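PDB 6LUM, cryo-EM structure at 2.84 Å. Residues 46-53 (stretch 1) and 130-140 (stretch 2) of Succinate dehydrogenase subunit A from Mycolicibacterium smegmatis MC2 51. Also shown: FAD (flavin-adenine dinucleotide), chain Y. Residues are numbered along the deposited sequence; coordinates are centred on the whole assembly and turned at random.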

ATOM      1  N   ALA D  46      16.719  33.203  -1.480  1.00  8.80           N
ATOM      2  CA  ALA D  46      17.741  34.156  -1.098  1.00  8.80           C
ATOM      3  C   ALA D  46      17.332  34.994   0.090  1.00  8.80           C
ATOM      4  O   ALA D  46      18.102  35.856   0.509  1.00  8.80           O
ATOM      5  CB  ALA D  46      18.081  35.071  -2.265  1.00  8.80           C
ATOM      6  N   ALA D  47      16.146  34.753   0.637  1.00 10.51           N
ATOM      7  CA  ALA D  47      15.608  35.547   1.729  1.00 10.51           C
ATOM      8  C   ALA D  47      16.145  35.057   3.064  1.00 10.51           C
ATOM      9  O   ALA D  47      16.070  33.865   3.373  1.00 10.51           O
ATOM     10  CB  ALA D  47      14.090  35.472   1.717  1.00 10.51           C
ATOM     11  N   GLN D  48      16.669  35.982   3.862  1.00 19.75           N
ATOM     12  CA  GLN D  48      17.258  35.666   5.155  1.00 19.75           C
ATOM     13  C   GLN D  48      16.445  36.189   6.327  1.00 19.75           C
ATOM     14  O   GLN D  48      16.355  35.522   7.357  1.00 19.75           O
ATOM     15  CB  GLN D  48      18.678  36.226   5.223  1.00 19.75           C
ATOM     16  CG  GLN D  48      19.683  35.379   4.497  1.00 19.75           C
ATOM     17  CD  GLN D  48      21.096  35.759   4.825  1.00 19.75           C
ATOM     18  OE1 GLN D  48      21.952  34.903   4.999  1.00 19.75           O
ATOM     19  NE2 GLN D  48      21.353  37.051   4.911  1.00 19.75           N
ATOM     20  N   GLY D  49      15.856  37.370   6.203  1.00 20.71           N
ATOM     21  CA  GLY D  49      15.028  37.907   7.265  1.00 20.71           C
ATOM     22  C   GLY D  49      13.845  37.011   7.566  1.00 20.71           C
ATOM     23  O   GLY D  49      13.508  36.088   6.830  1.00 20.71           O
ATOM     24  N   GLY D  50      13.197  37.297   8.685  1.00 22.17           N
ATOM     25  CA  GLY D  50      12.105  36.477   9.152  1.00 22.17           C
ATOM     26  C   GLY D  50      10.835  36.680   8.351  1.00 22.17           C
ATOM     27  O   GLY D  50      10.801  37.354   7.323  1.00 22.17           O
ATOM     28  N   MET D  51       9.770  36.065   8.846  1.00 26.81           N
ATOM     29  CA  MET D  51       8.428  36.201   8.300  1.00 26.81           C
ATOM     30  C   MET D  51       7.533  36.690   9.425  1.00 26.81           C
ATOM     31  O   MET D  51       7.401  36.015  10.445  1.00 26.81           O
ATOM     32  CB  MET D  51       7.942  34.865   7.752  1.00 26.81           C
ATOM     33  CG  MET D  51       6.480  34.814   7.445  1.00 26.81           C
ATOM     34  SD  MET D  51       6.027  33.244   6.705  1.00 26.81           S
ATOM     35  CE  MET D  51       7.228  32.190   7.492  1.00 26.81           C
ATOM     36  N   CYS D  52       6.955  37.875   9.273  1.00 29.45           N
ATOM     37  CA  CYS D  52       6.292  38.521  10.398  1.00 29.45           C
ATOM     38  C   CYS D  52       4.822  38.140  10.467  1.00 29.45           C
ATOM     39  O   CYS D  52       4.132  38.085   9.450  1.00 29.45           O
ATOM     40  CB  CYS D  52       6.431  40.040  10.317  1.00 29.45           C
ATOM     41  SG  CYS D  52       5.332  40.852   9.153  1.00 29.45           S
ATOM     42  N   ALA D  53       4.356  37.867  11.680  1.00 34.41           N
ATOM     43  CA  ALA D  53       2.957  37.571  11.939  1.00 34.41           C
ATOM     44  C   ALA D  53       2.687  37.851  13.404  1.00 34.41           C
ATOM     45  O   ALA D  53       3.583  37.742  14.242  1.00 34.41           O
ATOM     46  CB  ALA D  53       2.604  36.124  11.597  1.00 34.41           C
ATOM     47  N   ARG D 130       8.502  42.404  18.603  1.00 42.99           N
ATOM     48  CA  ARG D 130       9.014  41.048  18.391  1.00 42.99           C
ATOM     49  C   ARG D 130       7.991  40.181  17.647  1.00 42.99           C
ATOM     50  O   ARG D 130       7.418  39.236  18.186  1.00 42.99           O
ATOM     51  CB  ARG D 130       9.412  40.393  19.718  1.00 42.99           C
ATOM     52  CG  ARG D 130      10.742  40.855  20.248  1.00 42.99           C
ATOM     53  CD  ARG D 130      11.209  39.987  21.398  1.00 42.99           C
ATOM     54  NE  ARG D 130      12.626  40.192  21.673  1.00 42.99           N
ATOM     55  CZ  ARG D 130      13.111  41.228  22.350  1.00 42.99           C
ATOM     56  NH1 ARG D 130      12.290  42.154  22.828  1.00 42.99           N
ATOM     57  NH2 ARG D 130      14.416  41.339  22.551  1.00 42.99           N
ATOM     58  N   ARG D 131       7.766  40.550  16.388  1.00 38.88           N
ATOM     59  CA  ARG D 131       6.823  39.830  15.545  1.00 38.88           C
ATOM     60  C   ARG D 131       7.462  38.708  14.739  1.00 38.88           C
ATOM     61  O   ARG D 131       6.855  37.644  14.585  1.00 38.88           O
ATOM     62  CB  ARG D 131       6.142  40.792  14.576  1.00 38.88           C
ATOM     63  CG  ARG D 131       4.968  41.496  15.156  1.00 38.88           C
ATOM     64  CD  ARG D 131       3.968  41.847  14.099  1.00 38.88           C
ATOM     65  NE  ARG D 131       2.846  42.547  14.696  1.00 38.88           N
ATOM     66  CZ  ARG D 131       2.850  43.842  14.971  1.00 38.88           C
ATOM     67  NH1 ARG D 131       3.914  44.577  14.690  1.00 38.88           N
ATOM     68  NH2 ARG D 131       1.788  44.402  15.526  1.00 38.88           N
ATOM     69  N   ALA D 132       8.671  38.924  14.223  1.00 33.79           N
ATOM     70  CA  ALA D 132       9.163  38.142  13.093  1.00 33.79           C
ATOM     71  C   ALA D 132       9.524  36.727  13.513  1.00 33.79           C
ATOM     72  O   ALA D 132      10.402  36.530  14.355  1.00 33.79           O
ATOM     73  CB  ALA D 132      10.371  38.831  12.472  1.00 33.79           C
ATOM     74  N   CYS D 133       8.833  35.744  12.941  1.00 34.51           N
ATOM     75  CA  CYS D 133       9.266  34.365  13.031  1.00 34.51           C
ATOM     76  C   CYS D 133      10.501  34.160  12.160  1.00 34.51           C
ATOM     77  O   CYS D 133      10.834  34.981  11.306  1.00 34.51           O
ATOM     78  CB  CYS D 133       8.157  33.428  12.574  1.00 34.51           C
ATOM     79  SG  CYS D 133       6.651  33.557  13.512  1.00 34.51           S
ATOM     80  N   TYR D 134      11.179  33.042  12.370  1.00 29.78           N
ATOM     81  CA  TYR D 134      12.369  32.746  11.587  1.00 29.78           C
ATOM     82  C   TYR D 134      12.706  31.280  11.780  1.00 29.78           C
ATOM     83  O   TYR D 134      12.150  30.603  12.647  1.00 29.78           O
ATOM     84  CB  TYR D 134      13.547  33.643  11.974  1.00 29.78           C
ATOM     85  CG  TYR D 134      14.031  33.495  13.393  1.00 29.78           C
ATOM     86  CD1 TYR D 134      13.240  33.871  14.461  1.00 29.78           C
ATOM     87  CD2 TYR D 134      15.290  32.997  13.664  1.00 29.78           C
ATOM     88  CE1 TYR D 134      13.682  33.737  15.753  1.00 29.78           C
ATOM     89  CE2 TYR D 134      15.741  32.865  14.954  1.00 29.78           C
ATOM     90  CZ  TYR D 134      14.933  33.235  15.994  1.00 29.78           C
ATOM     91  OH  TYR D 134      15.385  33.102  17.282  1.00 29.78           O
ATOM     92  N   ALA D 135      13.605  30.793  10.937  1.00 21.64           N
ATOM     93  CA  ALA D 135      14.106  29.432  11.012  1.00 21.64           C
ATOM     94  C   ALA D 135      15.583  29.371  11.334  1.00 21.64           C
ATOM     95  O   ALA D 135      16.017  28.493  12.077  1.00 21.64           O
ATOM     96  CB  ALA D 135      13.851  28.700   9.695  1.00 21.64           C
ATOM     97  N   ALA D 136      16.360  30.276  10.767  1.00 21.64           N
ATOM     98  CA  ALA D 136      17.792  30.351  10.981  1.00 21.64           C
ATOM     99  C   ALA D 136      18.246  31.646  10.343  1.00 21.64           C
ATOM    100  O   ALA D 136      17.446  32.565  10.165  1.00 21.64           O
ATOM    101  CB  ALA D 136      18.521  29.152  10.388  1.00 21.64           C
ATOM    102  N   ASP D 137      19.526  31.748  10.030  1.00 25.67           N
ATOM    103  CA  ASP D 137      19.951  32.752   9.068  1.00 25.67           C
ATOM    104  C   ASP D 137      19.392  32.473   7.673  1.00 25.67           C
ATOM    105  O   ASP D 137      19.735  33.175   6.723  1.00 25.67           O
ATOM    106  CB  ASP D 137      21.473  32.816   9.010  1.00 25.67           C
ATOM    107  CG  ASP D 137      21.973  34.144   8.505  1.00 25.67           C
ATOM    108  OD1 ASP D 137      21.400  35.179   8.907  1.00 25.67           O
ATOM    109  OD2 ASP D 137      22.933  34.157   7.708  1.00 25.67           O
ATOM    110  N   ARG D 138      18.546  31.443   7.523  1.00 15.82           N
ATOM    111  CA  ARG D 138      18.013  31.036   6.224  1.00 15.82           C
ATOM    112  C   ARG D 138      16.511  30.769   6.349  1.00 15.82           C
ATOM    113  O   ARG D 138      16.061  29.648   6.539  1.00 15.82           O
ATOM    114  CB  ARG D 138      18.747  29.807   5.717  1.00 15.82           C
ATOM    115  CG  ARG D 138      18.738  28.676   6.712  1.00 15.82           C
ATOM    116  CD  ARG D 138      19.742  27.606   6.440  1.00 15.82           C
ATOM    117  NE  ARG D 138      19.796  26.708   7.581  1.00 15.82           N
ATOM    118  CZ  ARG D 138      20.545  26.911   8.656  1.00 15.82           C
ATOM    119  NH1 ARG D 138      21.326  27.977   8.730  1.00 15.82           N
ATOM    120  NH2 ARG D 138      20.518  26.041   9.651  1.00 15.82           N
ATOM    121  N   THR D 139      15.700  31.803   6.191  1.00 13.25           N
ATOM    122  CA  THR D 139      14.266  31.572   6.294  1.00 13.25           C
ATOM    123  C   THR D 139      13.623  31.274   4.949  1.00 13.25           C
ATOM    124  O   THR D 139      12.803  30.354   4.846  1.00 13.25           O
ATOM    125  CB  THR D 139      13.583  32.774   6.925  1.00 13.25           C
ATOM    126  OG1 THR D 139      14.361  33.227   8.034  1.00 13.25           O
ATOM    127  CG2 THR D 139      12.214  32.391   7.402  1.00 13.25           C
ATOM    128  N   GLY D 140      13.962  32.049   3.921  1.00  8.82           N
ATOM    129  CA  GLY D 140      13.385  31.807   2.615  1.00  8.82           C
ATOM    130  C   GLY D 140      13.766  30.457   2.065  1.00  8.82           C
ATOM    131  O   GLY D 140      12.973  29.813   1.384  1.00  8.82           O
TER
HETATM  132  PA  FAD Y 700      10.489  34.461  -7.073  1.00 47.92           P
HETATM  133  O1A FAD Y 700      10.766  33.577  -5.882  1.00 60.35           O
HETATM  134  O2A FAD Y 700      11.137  35.821  -7.169  1.00 49.78           O
HETATM  135  O5B FAD Y 700      10.854  33.637  -8.407  1.00 56.78           O
HETATM  136  C5B FAD Y 700       9.975  33.647  -9.531  1.00 44.11           C
HETATM  137  C4B FAD Y 700       9.779  32.223 -10.033  1.00 52.81           C
HETATM  138  O4B FAD Y 700       8.959  32.229 -11.205  1.00 51.81           O
HETATM  139  C3B FAD Y 700      11.108  31.578 -10.396  1.00 50.05           C
HETATM  140  O3B FAD Y 700      11.371  30.481  -9.510  1.00 55.52           O
HETATM  141  C2B FAD Y 700      10.986  31.144 -11.850  1.00 47.82           C
HETATM  142  O2B FAD Y 700      11.167  29.734 -12.028  1.00 66.09           O
HETATM  143  C1B FAD Y 700       9.584  31.540 -12.293  1.00 53.66           C
HETATM  144  N9A FAD Y 700       9.664  32.430 -13.478  1.00 52.69           N
HETATM  145  C8A FAD Y 700      10.051  33.720 -13.471  1.00 42.11           C
HETATM  146  N7A FAD Y 700      10.013  34.249 -14.720  1.00 48.96           N
HETATM  147  C5A FAD Y 700       9.592  33.282 -15.557  1.00 47.12           C
HETATM  148  C6A FAD Y 700       9.330  33.166 -17.011  1.00 47.41           C
HETATM  149  N6A FAD Y 700       9.514  34.219 -17.843  1.00 50.65           N
HETATM  150  N1A FAD Y 700       8.899  31.973 -17.478  1.00 47.33           N
HETATM  151  C2A FAD Y 700       8.712  30.919 -16.663  1.00 51.28           C
HETATM  152  N3A FAD Y 700       8.930  30.952 -15.337  1.00 51.84           N
HETATM  153  C4A FAD Y 700       9.364  32.085 -14.732  1.00 48.04           C
HETATM  154  N1  FAD Y 700      11.456  39.351   1.428  1.00 62.94           N
HETATM  155  C2  FAD Y 700      11.172  39.224   2.749  1.00 63.04           C
HETATM  156  O2  FAD Y 700       9.978  39.283   3.114  1.00 56.25           O
HETATM  157  N3  FAD Y 700      12.123  39.037   3.682  1.00 65.67           N
HETATM  158  C4  FAD Y 700      13.423  38.961   3.372  1.00 65.21           C
HETATM  159  O4  FAD Y 700      14.284  38.787   4.263  1.00 66.69           O
HETATM  160  C4X FAD Y 700      13.819  39.091   1.950  1.00 60.33           C
HETATM  161  N5  FAD Y 700      15.109  39.027   1.554  1.00 60.90           N
HETATM  162  C5X FAD Y 700      15.439  39.149   0.248  1.00 55.02           C
HETATM  163  C6  FAD Y 700      16.774  39.079  -0.136  1.00 53.65           C
HETATM  164  C7  FAD Y 700      17.121  39.203  -1.477  1.00 50.56           C
HETATM  165  C7M FAD Y 700      18.568  39.128  -1.889  1.00 49.65           C
HETATM  166  C8  FAD Y 700      16.067  39.411  -2.504  1.00 47.62           C
HETATM  167  C8M FAD Y 700      16.447  39.545  -3.955  1.00 42.14           C
HETATM  168  C9  FAD Y 700      14.731  39.481  -2.126  1.00 49.32           C
HETATM  169  C9A FAD Y 700      14.384  39.357  -0.786  1.00 54.45           C
HETATM  170  N10 FAD Y 700      13.032  39.426  -0.394  1.00 55.67           N
HETATM  171  C10 FAD Y 700      12.724  39.296   0.973  1.00 57.06           C
HETATM  172  C1' FAD Y 700      11.973  39.630  -1.385  1.00 52.27           C
HETATM  173  C2' FAD Y 700      11.070  38.403  -1.426  1.00 57.37           C
HETATM  174  O2' FAD Y 700      11.874  37.218  -1.417  1.00 60.89           O
HETATM  175  C3' FAD Y 700      10.191  38.411  -2.670  1.00 54.68           C
HETATM  176  O3' FAD Y 700       9.056  39.256  -2.448  1.00 59.71           O
HETATM  177  C4' FAD Y 700       9.718  37.004  -3.013  1.00 52.15           C
HETATM  178  O4' FAD Y 700      10.817  36.093  -2.902  1.00 56.02           O
HETATM  179  C5' FAD Y 700       9.150  36.945  -4.427  1.00 53.37           C
HETATM  180  O5' FAD Y 700       9.145  35.594  -4.882  1.00 50.83           O
HETATM  181  P   FAD Y 700       8.022  35.082  -5.917  1.00 52.77           P
HETATM  182  O1P FAD Y 700       7.384  33.839  -5.344  1.00 55.36           O
HETATM  183  O2P FAD Y 700       7.162  36.261  -6.303  1.00 55.97           O
HETATM  184  O3P FAD Y 700       8.896  34.653  -7.199  1.00 53.35           O

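Segments distant in sequence are often joined mainly through their backbones, with small residues allowing the close approach, and these two stretches of succinate dehydrogenase subunit A illustrate the principle. At the start, Ala46 stays clear of stretch 2 and lies against the flavin, its O 3.5 Å from FAD C6. Ala47 makes the first link: Gly140 N, in the first turn of a helix, donates to Ala47 O at 2.8 Å. Glycine suits this place, since a CB on Gly140 would lie 2.6 Å from Ala47 CB. Next, Thr139 points its side chain toward stretch 1, and its OG1 donates to Gln48 O at 3.1 Å, so that a short polar side chain, itself buried, serves a backbone carbonyl. Gly49 turns to the cofactor, its N giving a weak hydrogen bond to FAD O4 at 2.9 Å; a CB here would clash with that same oxygen. Gly50 packs so tightly that its CA is 2.9 Å from Cys133 O, leaving no room for a side chain. A short antiparallel pairing follows, in which Met51 N donates to Cys133 O and Cys133 N to Met51 O, both at 2.9 Å. The side chains of Met51 and Cys133 share one face, while Cys52 and Ala132, their CA atoms 4.0 Å apart, occupy the other. Altogether 594 Å² is buried, summed over both sides.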